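PDB 5DTE: monosaccharide-transporting ATPase from Actinobacillus succinogenes, which binds D-allose in the cleft between its two lobes and probably hands the sugar on to an ABC transporter in the inner membrane. Local coordinates for residues 136-141 with 172-177; 141-146 with 179-184; 30-35 with 86-91; 112-117 with 129-134. All coordinates share one frame; numbering follows the deposited sequence.

Interaction 1: residues 136-141 with 172-177; sequences VDNFNG and EQRKGG. With ALL (beta-D-allopyranose), chain E.
The Phe139 ring takes the backbone of the facing helix on one face: Gly177 CA lies 3.9 Å from the ring centroid, 19° off the normal and displaced toward the rim, a CH-pi contact. The carbonyl oxygens of Gln173 and Gly176 approach the same ring obliquely. The second flat group, the Arg174 guanidinium, is met at its edge by Asn138 and by the sugar. Arg174 NH2 gives Asn138 OD1 a hydrogen bond of 3.1 Å that lies close to the guanidinium plane, while on the acceptor side the donor stands above the amide plane, well off a lone pair; a weaker bond from Arg174 NE ends on the same oxygen. The amide and guanidinium planes are 74° apart, and two donors on one oxygen probably limit the turning of the guanidinium. The extended Arg174 chain then carries NH1 to within 2.9 Å of ALL O3; NH2 also points at ALL O2, but the modelled separation is too short to be reliable. Arginine suits the place because its planar array of donors can serve protein and sugar at once. Gly177 has no side chain, which lets its CA come to 4.4 Å from Phe139 CA; Gly177 CA-H faces Phe139 O, and Phe139 CA-H faces Gln173 O. Asp137 caps helix 138-152 through a weak bond from Asn140 N. In the fold, the start of that helix lies against helix 169-182; Ala223, just after strand 219-222, takes a further bond from Arg174 NH1, and Tyr249 packs on both Asn138 and Arg174.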
# COMPACT_ATOMS: atom_id res chain seq x y z
N VAL A 136 5.02 -5.83 -2.01
CA VAL A 136 4.53 -6.97 -1.22
C VAL A 136 3.40 -7.69 -1.96
O VAL A 136 2.80 -7.16 -2.90
CB VAL A 136 4.01 -6.56 0.20
CG1 VAL A 136 5.16 -6.31 1.16
CG2 VAL A 136 3.04 -5.38 0.15
N ASP A 137 3.12 -8.92 -1.55
CA ASP A 137 1.91 -9.61 -1.99
C ASP A 137 0.75 -9.01 -1.23
O ASP A 137 0.57 -9.28 -0.04
CB ASP A 137 2.02 -11.12 -1.73
CG ASP A 137 1.21 -11.95 -2.70
OD1 ASP A 137 0.08 -11.54 -3.03
OD2 ASP A 137 1.70 -13.00 -3.15
N ASN A 138 -0.02 -8.15 -1.88
CA ASN A 138 -1.12 -7.48 -1.19
C ASN A 138 -2.29 -8.43 -1.03
O ASN A 138 -3.10 -8.29 -0.11
CB ASN A 138 -1.55 -6.20 -1.93
CG ASN A 138 -0.48 -5.11 -1.89
OD1 ASN A 138 0.06 -4.78 -0.83
ND2 ASN A 138 -0.16 -4.56 -3.04
N PHE A 139 -2.36 -9.44 -1.89
CA PHE A 139 -3.39 -10.47 -1.77
C PHE A 139 -3.19 -11.24 -0.49
O PHE A 139 -4.11 -11.37 0.33
CB PHE A 139 -3.36 -11.43 -2.96
CG PHE A 139 -4.36 -12.56 -2.87
CD1 PHE A 139 -5.63 -12.41 -3.40
CD2 PHE A 139 -4.00 -13.78 -2.30
CE1 PHE A 139 -6.54 -13.46 -3.35
CE2 PHE A 139 -4.89 -14.84 -2.25
CZ PHE A 139 -6.17 -14.68 -2.76
N ASN A 140 -1.97 -11.74 -0.35
CA ASN A 140 -1.54 -12.44 0.84
C ASN A 140 -1.65 -11.57 2.11
O ASN A 140 -2.13 -12.05 3.17
CB ASN A 140 -0.10 -12.91 0.65
CG ASN A 140 0.19 -14.17 1.40
OD1 ASN A 140 1.08 -14.20 2.26
ND2 ASN A 140 -0.56 -15.24 1.10
N GLY A 141 -1.23 -10.31 2.00
CA GLY A 141 -1.31 -9.37 3.10
C GLY A 141 -2.72 -9.25 3.63
O GLY A 141 -2.92 -9.31 4.85
N GLU A 172 -7.69 -3.77 -4.67
CA GLU A 172 -8.43 -4.96 -5.08
C GLU A 172 -7.75 -6.24 -4.61
O GLU A 172 -8.42 -7.12 -4.09
CB GLU A 172 -8.62 -4.99 -6.62
CG GLU A 172 -9.21 -3.69 -7.25
CD GLU A 172 -10.75 -3.58 -7.21
OE1 GLU A 172 -11.43 -4.58 -6.89
OE2 GLU A 172 -11.29 -2.48 -7.52
N GLN A 173 -6.43 -6.35 -4.77
CA GLN A 173 -5.68 -7.51 -4.25
C GLN A 173 -5.96 -7.77 -2.76
O GLN A 173 -6.24 -8.91 -2.37
CB GLN A 173 -4.18 -7.33 -4.46
CG GLN A 173 -3.68 -7.49 -5.90
CD GLN A 173 -4.10 -8.81 -6.53
OE1 GLN A 173 -3.92 -9.88 -5.96
NE2 GLN A 173 -4.66 -8.73 -7.74
N ARG A 174 -5.90 -6.73 -1.94
CA ARG A 174 -6.17 -6.87 -0.51
C ARG A 174 -7.61 -7.32 -0.24
O ARG A 174 -7.87 -8.12 0.68
CB ARG A 174 -5.85 -5.56 0.23
CG ARG A 174 -4.37 -5.24 0.22
CD ARG A 174 -4.07 -3.80 0.56
NE ARG A 174 -2.71 -3.44 0.14
CZ ARG A 174 -2.20 -2.21 0.26
NH1 ARG A 174 -2.94 -1.24 0.80
NH2 ARG A 174 -0.96 -1.96 -0.14
N LYS A 175 -8.55 -6.81 -1.04
CA LYS A 175 -9.95 -7.22 -1.00
C LYS A 175 -10.07 -8.72 -1.31
O LYS A 175 -10.60 -9.49 -0.49
CB LYS A 175 -10.77 -6.39 -1.99
CG LYS A 175 -12.27 -6.73 -2.09
CD LYS A 175 -12.83 -6.47 -3.51
CE LYS A 175 -14.11 -5.65 -3.47
NZ LYS A 175 -15.08 -6.14 -2.43
N GLY A 176 -9.58 -9.13 -2.49
CA GLY A 176 -9.61 -10.52 -2.90
C GLY A 176 -8.97 -11.42 -1.85
O GLY A 176 -9.44 -12.54 -1.60
N GLY A 177 -7.90 -10.91 -1.24
CA GLY A 177 -7.26 -11.57 -0.11
C GLY A 177 -8.19 -11.74 1.08
O GLY A 177 -8.32 -12.83 1.63
C1 ALL E . -1.17 1.72 -1.63
C2 ALL E . -0.02 1.50 -0.67
C3 ALL E . -0.34 1.97 0.70
C4 ALL E . -0.95 3.34 0.71
C5 ALL E . -2.19 3.31 -0.17
C6 ALL E . -3.01 4.55 -0.10
O1 ALL E . -0.78 1.50 -2.93
O2 ALL E . 0.23 0.08 -0.60
O3 ALL E . -1.30 1.05 1.30
O4 ALL E . -1.30 3.71 2.05
O5 ALL E . -1.73 3.10 -1.54
O6 ALL E . -2.34 5.60 -0.77

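Interaction 2: residues 141-146 with 179-184; sequences GGYLEA and LKAFAE
Tyr143 and Ala181 bring their CA atoms to 5.4 Å, the nearest pair between segments 141-146 and 179-184, which lie on the neighbouring helices 138-152 and 169-182 in the lobe of this periplasmic-binding-protein fold built on the parallel sheet of strands 188-195, 157-163, 219-222 and 245-247. Small residues lie where the helices touch, and the middle of the contact is alanine on alanine: Ala146 CB touches Ala181 CB at 3.6 Å. Beneath them the Phe182 ring reaches across so that its CZ meets Ala146 CB at 3.5 Å, while the same ring rests on Val159 and Ile190 of the sheet; Ala146 itself also packs on Phe221. Nearer the solvent the larger, amphipathic groups take over. Tyr143 projects with CG anti to its backbone N (chi1 176°), which lays its ring along helix 169-182, its CD1 3.7 Å from Ala181 CB. The aliphatic part of Lys180 crosses the ring obliquely, with CD 3.5 Å from Tyr143 CD1; its ammonium is too distant for more than a weak cation-pi attraction. At the far end the phenol is tied down by an acid, whose carboxylate is turned 66° from the ring: Tyr143 OH donates to Glu184 OE2 on its syn side, at 3.0 Å.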
# COMPACT_ATOMS: atom_id res chain seq x y z
N GLY A 141 -1.23 -10.31 2.00
CA GLY A 141 -1.31 -9.37 3.10
C GLY A 141 -2.72 -9.25 3.63
O GLY A 141 -2.92 -9.31 4.85
N GLY A 142 -3.69 -9.09 2.73
CA GLY A 142 -5.10 -9.04 3.09
C GLY A 142 -5.64 -10.37 3.63
O GLY A 142 -6.39 -10.42 4.62
N TYR A 143 -5.27 -11.47 2.98
CA TYR A 143 -5.60 -12.78 3.50
C TYR A 143 -5.11 -12.91 4.93
O TYR A 143 -5.88 -13.22 5.82
CB TYR A 143 -4.99 -13.88 2.64
CG TYR A 143 -5.21 -15.29 3.18
CD1 TYR A 143 -6.40 -15.98 2.94
CD2 TYR A 143 -4.22 -15.93 3.94
CE1 TYR A 143 -6.60 -17.25 3.43
CE2 TYR A 143 -4.42 -17.22 4.43
CZ TYR A 143 -5.61 -17.87 4.17
OH TYR A 143 -5.81 -19.14 4.66
N LEU A 144 -3.83 -12.67 5.15
CA LEU A 144 -3.30 -12.72 6.50
C LEU A 144 -4.04 -11.76 7.44
O LEU A 144 -4.27 -12.10 8.59
CB LEU A 144 -1.80 -12.40 6.51
CG LEU A 144 -0.79 -13.49 6.09
CD1 LEU A 144 0.54 -12.86 5.65
CD2 LEU A 144 -0.56 -14.48 7.21
N GLU A 145 -4.42 -10.59 6.95
CA GLU A 145 -5.05 -9.56 7.79
C GLU A 145 -6.50 -9.90 8.09
O GLU A 145 -6.99 -9.65 9.20
CB GLU A 145 -4.97 -8.18 7.12
CG GLU A 145 -5.78 -7.07 7.85
CD GLU A 145 -6.04 -5.82 7.01
OE1 GLU A 145 -5.22 -5.46 6.14
OE2 GLU A 145 -7.07 -5.17 7.24
N ALA A 146 -7.22 -10.43 7.11
CA ALA A 146 -8.61 -10.80 7.34
C ALA A 146 -8.67 -11.98 8.30
O ALA A 146 -9.47 -12.01 9.23
CB ALA A 146 -9.30 -11.14 6.03
N LEU A 179 -11.57 -11.52 1.07
CA LEU A 179 -12.68 -12.37 0.63
C LEU A 179 -12.33 -13.85 0.76
O LEU A 179 -13.13 -14.63 1.27
CB LEU A 179 -13.08 -12.05 -0.82
CG LEU A 179 -13.81 -10.72 -1.11
CD1 LEU A 179 -14.29 -10.65 -2.55
CD2 LEU A 179 -14.97 -10.48 -0.15
N LYS A 180 -11.14 -14.22 0.30
CA LYS A 180 -10.73 -15.62 0.37
C LYS A 180 -10.70 -16.13 1.80
O LYS A 180 -11.04 -17.27 2.08
CB LYS A 180 -9.35 -15.82 -0.26
CG LYS A 180 -8.92 -17.27 -0.23
CD LYS A 180 -7.44 -17.43 -0.08
CE LYS A 180 -7.05 -18.90 0.05
NZ LYS A 180 -5.77 -19.19 -0.68
N ALA A 181 -10.31 -15.25 2.72
CA ALA A 181 -10.15 -15.62 4.11
C ALA A 181 -11.48 -15.83 4.87
O ALA A 181 -11.59 -16.77 5.66
CB ALA A 181 -9.32 -14.57 4.81
N PHE A 182 -12.47 -14.97 4.65
CA PHE A 182 -13.75 -15.11 5.36
C PHE A 182 -14.51 -16.28 4.77
O PHE A 182 -15.35 -16.90 5.44
CB PHE A 182 -14.61 -13.83 5.28
CG PHE A 182 -13.92 -12.60 5.80
CD1 PHE A 182 -13.18 -12.65 6.97
CD2 PHE A 182 -13.98 -11.41 5.10
CE1 PHE A 182 -12.54 -11.53 7.43
CE2 PHE A 182 -13.33 -10.31 5.56
CZ PHE A 182 -12.61 -10.37 6.73
N ALA A 183 -14.21 -16.57 3.51
CA ALA A 183 -14.81 -17.71 2.82
C ALA A 183 -14.49 -19.01 3.56
O ALA A 183 -15.16 -20.01 3.36
CB ALA A 183 -14.32 -17.78 1.37
N GLU A 184 -13.48 -18.97 4.43
CA GLU A 184 -13.08 -20.12 5.24
C GLU A 184 -13.88 -20.19 6.54
O GLU A 184 -13.86 -21.21 7.25
CB GLU A 184 -11.58 -20.08 5.54
CG GLU A 184 -10.70 -20.21 4.31
CD GLU A 184 -9.22 -20.26 4.63
OE1 GLU A 184 -8.88 -20.31 5.84
OE2 GLU A 184 -8.40 -20.24 3.68

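Interaction 3: residues 30-35 with 86-91; sequences ALLMKT and DAIIVT. With ALL (beta-D-allopyranose), chain E.
Ala30 O is held from the neighbouring strand by two groups, the amide of Ile89, whose N lies 2.7 Å away in an almost straight bond (179° at the hydrogen), and the CA-H of Ile88. This is the parallel ladder of strands 28-33 and 87-90, adjacent in the six-stranded sheet of the Rossmann-like N-terminal lobe. Ile89 O repeats the pattern, accepting from Leu32 N at 2.8 Å and facing Leu31 CA-H, and Thr91 N closes the series on Leu32 O. Branched aliphatic residues suit this buried sheet, sandwiched between helices. On one face a chi1 of 177° swings the Leu31 branch away from its own amide nitrogen, bringing CD1 to 3.6 Å from Ile89 CG2, under helices 39-54 and 272-287. On the other, Leu32 spans two neighbours, CD1 against Ile88 CG2 at 3.8 Å and CB against Val90 CG2 at 3.9 Å; helix 70-82 covers Leu32 through Val77 and Met80, and Val90 through Val77. Where the strands end, Thr91 supplies a hydroxyl in place of a main-chain acceptor: OG1 takes the bond from Lys34 N at 3.3 Å. Lys34 then stretches beyond the C-terminal ends of the strands, its extended chain passing Thr91 to set NZ 3.1 Å from ALL O1.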
# COMPACT_ATOMS: atom_id res chain seq x y z
N ALA A 30 16.04 9.62 -9.02
CA ALA A 30 14.77 10.28 -8.80
C ALA A 30 13.79 9.33 -8.13
O ALA A 30 13.73 8.14 -8.45
CB ALA A 30 14.19 10.82 -10.11
N LEU A 31 13.04 9.86 -7.16
CA LEU A 31 11.95 9.16 -6.52
C LEU A 31 10.66 9.89 -6.86
O LEU A 31 10.49 11.05 -6.49
CB LEU A 31 12.16 9.08 -5.02
CG LEU A 31 11.03 8.40 -4.25
CD1 LEU A 31 10.87 6.98 -4.76
CD2 LEU A 31 11.28 8.42 -2.74
N LEU A 32 9.76 9.24 -7.57
CA LEU A 32 8.57 9.92 -8.07
C LEU A 32 7.31 9.30 -7.49
O LEU A 32 6.97 8.16 -7.80
CB LEU A 32 8.54 9.89 -9.59
CG LEU A 32 9.74 10.63 -10.18
CD1 LEU A 32 9.75 10.54 -11.69
CD2 LEU A 32 9.74 12.07 -9.73
N MET A 33 6.62 10.07 -6.66
CA MET A 33 5.59 9.50 -5.81
C MET A 33 4.19 10.00 -6.13
O MET A 33 4.00 11.16 -6.49
CB MET A 33 5.94 9.77 -4.34
CG MET A 33 7.29 9.20 -3.97
SD MET A 33 7.83 9.61 -2.32
CE MET A 33 6.66 8.67 -1.36
N LYS A 34 3.21 9.12 -5.99
CA LYS A 34 1.83 9.46 -6.32
C LYS A 34 1.22 10.41 -5.29
O LYS A 34 0.28 11.15 -5.60
CB LYS A 34 0.99 8.19 -6.47
CG LYS A 34 0.89 7.29 -5.26
CD LYS A 34 0.41 5.89 -5.67
CE LYS A 34 -0.30 5.18 -4.51
NZ LYS A 34 -0.83 3.84 -4.90
N THR A 35 1.76 10.40 -4.08
CA THR A 35 1.29 11.31 -3.03
C THR A 35 2.27 11.36 -1.85
O THR A 35 3.16 10.52 -1.73
CB THR A 35 -0.13 10.90 -2.52
OG1 THR A 35 -0.68 11.95 -1.73
CG2 THR A 35 -0.08 9.60 -1.71
N ASP A 86 20.30 9.48 -13.19
CA ASP A 86 21.03 8.21 -13.22
C ASP A 86 20.12 6.98 -13.04
O ASP A 86 20.32 5.94 -13.70
CB ASP A 86 22.13 8.21 -12.15
CG ASP A 86 23.24 9.21 -12.47
OD1 ASP A 86 23.77 9.19 -13.61
OD2 ASP A 86 23.58 10.02 -11.58
N ALA A 87 19.14 7.09 -12.15
CA ALA A 87 18.06 6.10 -12.04
C ALA A 87 16.73 6.74 -11.61
O ALA A 87 16.70 7.86 -11.09
CB ALA A 87 18.44 5.00 -11.05
N ILE A 88 15.64 6.02 -11.85
CA ILE A 88 14.32 6.43 -11.37
C ILE A 88 13.60 5.33 -10.57
O ILE A 88 13.52 4.17 -10.98
CB ILE A 88 13.42 6.86 -12.55
CG1 ILE A 88 14.21 7.69 -13.55
CG2 ILE A 88 12.23 7.63 -12.04
CD1 ILE A 88 13.44 7.93 -14.81
N ILE A 89 13.09 5.71 -9.41
CA ILE A 89 12.20 4.88 -8.64
C ILE A 89 10.82 5.52 -8.69
O ILE A 89 10.63 6.65 -8.23
CB ILE A 89 12.66 4.74 -7.18
CG1 ILE A 89 14.06 4.15 -7.14
CG2 ILE A 89 11.66 3.90 -6.37
CD1 ILE A 89 14.80 4.37 -5.84
N VAL A 90 9.85 4.81 -9.26
CA VAL A 90 8.51 5.36 -9.36
C VAL A 90 7.48 4.41 -8.76
O VAL A 90 7.59 3.18 -8.88
CB VAL A 90 8.15 5.70 -10.83
CG1 VAL A 90 7.87 4.45 -11.64
CG2 VAL A 90 6.95 6.61 -10.87
N THR A 91 6.50 5.00 -8.08
CA THR A 91 5.32 4.33 -7.54
C THR A 91 4.14 4.68 -8.43
O THR A 91 3.49 5.71 -8.20
CB THR A 91 5.02 4.77 -6.12
OG1 THR A 91 4.55 6.12 -6.15
CG2 THR A 91 6.28 4.72 -5.27
C1 ALL E . -1.17 1.72 -1.63
C2 ALL E . -0.02 1.50 -0.67
C3 ALL E . -0.34 1.97 0.70
C4 ALL E . -0.95 3.34 0.71
C5 ALL E . -2.19 3.31 -0.17
C6 ALL E . -3.01 4.55 -0.10
O1 ALL E . -0.78 1.50 -2.93
O2 ALL E . 0.23 0.08 -0.60
O3 ALL E . -1.30 1.05 1.30
O4 ALL E . -1.30 3.71 2.05
O5 ALL E . -1.73 3.10 -1.54
O6 ALL E . -2.34 5.60 -0.77

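Interaction 4: residues 112-117 with 129-134; sequences IIDLDV and LKFNYV. With ALL (beta-D-allopyranose), chain E.
Main-chain hydrogen bonds join Asp114 to Asn132 and Val134 in parallel register: Asp114 N donates to Asn132 O at 2.8 Å and Val134 N returns a bond to Asp114 O at 3.0 Å. Asp116 N extends the ladder to Val134 O, beyond the end of strand 112-115. The two strands flank helix 121-126 in a beta-alpha-beta crossover, and their axes diverge by 41°, a pronounced twist. Among the side-chain polar contacts, Tyr133 stands out. Its ring edge comes to the Asp116 carbonyl, and its OH donates to Asp116 O at 2.7 Å, from above the carbonyl plane. Asp114 sits between two aromatic rings: OD2 lies at the Phe131 edge, 3.4 Å from CE1, and equally close to Tyr133 CD1, consistent with weak C-H...O attraction; Leu119 N gives OD2 a proper bond. Apolar contacts fill the other face, where Ile113 CG2 meets Val134 CG2 at 4.1 Å beneath helix 272-287. From this contact Asp116 binds the sugar, its two oxygens accepting separately, OD2 from ALL O1 at 2.9 Å and OD1 from ALL O2 at 3.1 Å. Aspartate suits this place, since one short carboxylate can receive two neighbouring hydroxyls. Asp116 O accepts a second bond from Asn170 of the other lobe, so the main chain that carries the acid is gripped from both sides of the cleft. Those two donors probably hold the carbonyl in place, and with it the aim of the carboxylate; the two accepted hydroxyls, and Lys34 in a long, weak ion pair, are consistent with a charged Asp116.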
# COMPACT_ATOMS: atom_id res chain seq x y z
N ILE A 112 15.24 1.65 -14.04
CA ILE A 112 14.01 2.17 -13.50
C ILE A 112 13.27 1.09 -12.71
O ILE A 112 13.03 -0.01 -13.19
CB ILE A 112 13.12 2.74 -14.63
CG1 ILE A 112 11.83 3.33 -14.07
CG2 ILE A 112 12.82 1.69 -15.70
CD1 ILE A 112 11.04 4.15 -15.08
N ILE A 113 12.93 1.43 -11.47
CA ILE A 113 12.30 0.50 -10.54
C ILE A 113 10.84 0.83 -10.32
O ILE A 113 10.50 1.92 -9.88
CB ILE A 113 13.01 0.50 -9.14
CG1 ILE A 113 14.49 0.17 -9.27
CG2 ILE A 113 12.33 -0.47 -8.21
CD1 ILE A 113 14.79 -0.91 -10.33
N ASP A 114 9.98 -0.14 -10.60
CA ASP A 114 8.57 0.02 -10.34
C ASP A 114 8.27 -0.33 -8.86
O ASP A 114 8.28 -1.50 -8.48
CB ASP A 114 7.78 -0.85 -11.33
CG ASP A 114 6.35 -1.10 -10.91
OD1 ASP A 114 5.74 -0.18 -10.33
OD2 ASP A 114 5.85 -2.23 -11.15
N LEU A 115 8.04 0.70 -8.04
CA LEU A 115 7.78 0.52 -6.61
C LEU A 115 6.28 0.53 -6.29
O LEU A 115 5.52 1.19 -6.99
CB LEU A 115 8.50 1.61 -5.80
CG LEU A 115 8.38 1.70 -4.27
CD1 LEU A 115 9.02 0.49 -3.60
CD2 LEU A 115 9.03 2.98 -3.74
N ASP A 116 5.89 -0.21 -5.26
CA ASP A 116 4.52 -0.25 -4.68
C ASP A 116 3.40 -0.83 -5.56
O ASP A 116 2.93 -1.94 -5.31
CB ASP A 116 4.08 1.16 -4.24
CG ASP A 116 2.76 1.15 -3.45
OD1 ASP A 116 2.58 0.24 -2.60
OD2 ASP A 116 1.92 2.04 -3.68
N VAL A 117 2.96 -0.05 -6.54
CA VAL A 117 1.87 -0.46 -7.43
C VAL A 117 2.45 -1.17 -8.65
O VAL A 117 3.34 -0.64 -9.32
CB VAL A 117 1.02 0.75 -7.84
CG1 VAL A 117 0.05 0.39 -8.96
CG2 VAL A 117 0.28 1.33 -6.62
N LEU A 129 8.22 -5.13 -23.10
CA LEU A 129 8.82 -4.45 -21.96
C LEU A 129 9.31 -5.39 -20.86
O LEU A 129 8.54 -6.21 -20.35
CB LEU A 129 7.83 -3.46 -21.37
CG LEU A 129 8.35 -2.68 -20.17
CD1 LEU A 129 9.41 -1.68 -20.62
CD2 LEU A 129 7.20 -1.99 -19.44
N LYS A 130 10.58 -5.25 -20.50
CA LYS A 130 11.11 -5.88 -19.29
C LYS A 130 11.17 -4.83 -18.19
O LYS A 130 11.80 -3.78 -18.37
CB LYS A 130 12.49 -6.48 -19.54
CG LYS A 130 12.61 -7.36 -20.78
CD LYS A 130 11.46 -8.33 -20.96
CE LYS A 130 11.62 -9.10 -22.27
NZ LYS A 130 10.42 -9.89 -22.67
N PHE A 131 10.51 -5.10 -17.07
CA PHE A 131 10.49 -4.14 -15.98
C PHE A 131 10.64 -4.83 -14.64
O PHE A 131 10.37 -6.01 -14.51
CB PHE A 131 9.19 -3.34 -16.01
CG PHE A 131 8.01 -4.08 -15.45
CD1 PHE A 131 7.51 -3.78 -14.19
CD2 PHE A 131 7.39 -5.07 -16.19
CE1 PHE A 131 6.41 -4.47 -13.67
CE2 PHE A 131 6.30 -5.75 -15.68
CZ PHE A 131 5.81 -5.45 -14.41
N ASN A 132 11.08 -4.07 -13.64
CA ASN A 132 11.42 -4.66 -12.35
C ASN A 132 10.61 -4.05 -11.21
O ASN A 132 10.64 -2.84 -11.03
CB ASN A 132 12.92 -4.49 -12.10
CG ASN A 132 13.77 -4.93 -13.28
OD1 ASN A 132 14.12 -6.11 -13.41
ND2 ASN A 132 14.09 -3.99 -14.17
N TYR A 133 9.90 -4.89 -10.45
CA TYR A 133 9.04 -4.42 -9.35
C TYR A 133 9.64 -4.70 -7.98
O TYR A 133 10.44 -5.62 -7.82
CB TYR A 133 7.64 -5.06 -9.47
CG TYR A 133 6.64 -4.87 -8.30
CD1 TYR A 133 5.93 -3.68 -8.12
CD2 TYR A 133 6.36 -5.92 -7.42
CE1 TYR A 133 5.00 -3.53 -7.08
CE2 TYR A 133 5.44 -5.78 -6.38
CZ TYR A 133 4.76 -4.59 -6.21
OH TYR A 133 3.84 -4.49 -5.16
N VAL A 134 9.25 -3.88 -7.01
CA VAL A 134 9.53 -4.11 -5.60
C VAL A 134 8.29 -3.75 -4.78
O VAL A 134 7.83 -2.61 -4.87
CB VAL A 134 10.72 -3.27 -5.10
CG1 VAL A 134 10.86 -3.37 -3.57
CG2 VAL A 134 11.99 -3.70 -5.78
C1 ALL E . -1.17 1.72 -1.63
C2 ALL E . -0.02 1.50 -0.67
C3 ALL E . -0.34 1.97 0.70
C4 ALL E . -0.95 3.34 0.71
C5 ALL E . -2.19 3.31 -0.17
C6 ALL E . -3.01 4.55 -0.10
O1 ALL E . -0.78 1.50 -2.93
O2 ALL E . 0.23 0.08 -0.60
O3 ALL E . -1.30 1.05 1.30
O4 ALL E . -1.30 3.71 2.05
O5 ALL E . -1.73 3.10 -1.54
O6 ALL E . -2.34 5.60 -0.77

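How the interactions relate
Interactions 3 and 4 come first along the chain and belong to the same six-stranded parallel sheet, their centres about 11 Å apart; strands 87-90 and 112-115 are neighbours in it, so the two ladders are continuous. Interactions 1 and 2 follow, both formed by helices 138-152 and 169-182, with centres about 9 Å apart and Gly141 in common. Strand 132-135 leads directly into helix 138-152, so the chain crosses there from one lobe to the other. Interactions 1, 3 and 4 each bring residues to D-allose, although the centres of 1 and 3 are about 23 Å apart: the sugar bridges the lobes, as expected for a closed, loaded binding protein. Interaction 2 lies farther from the cleft.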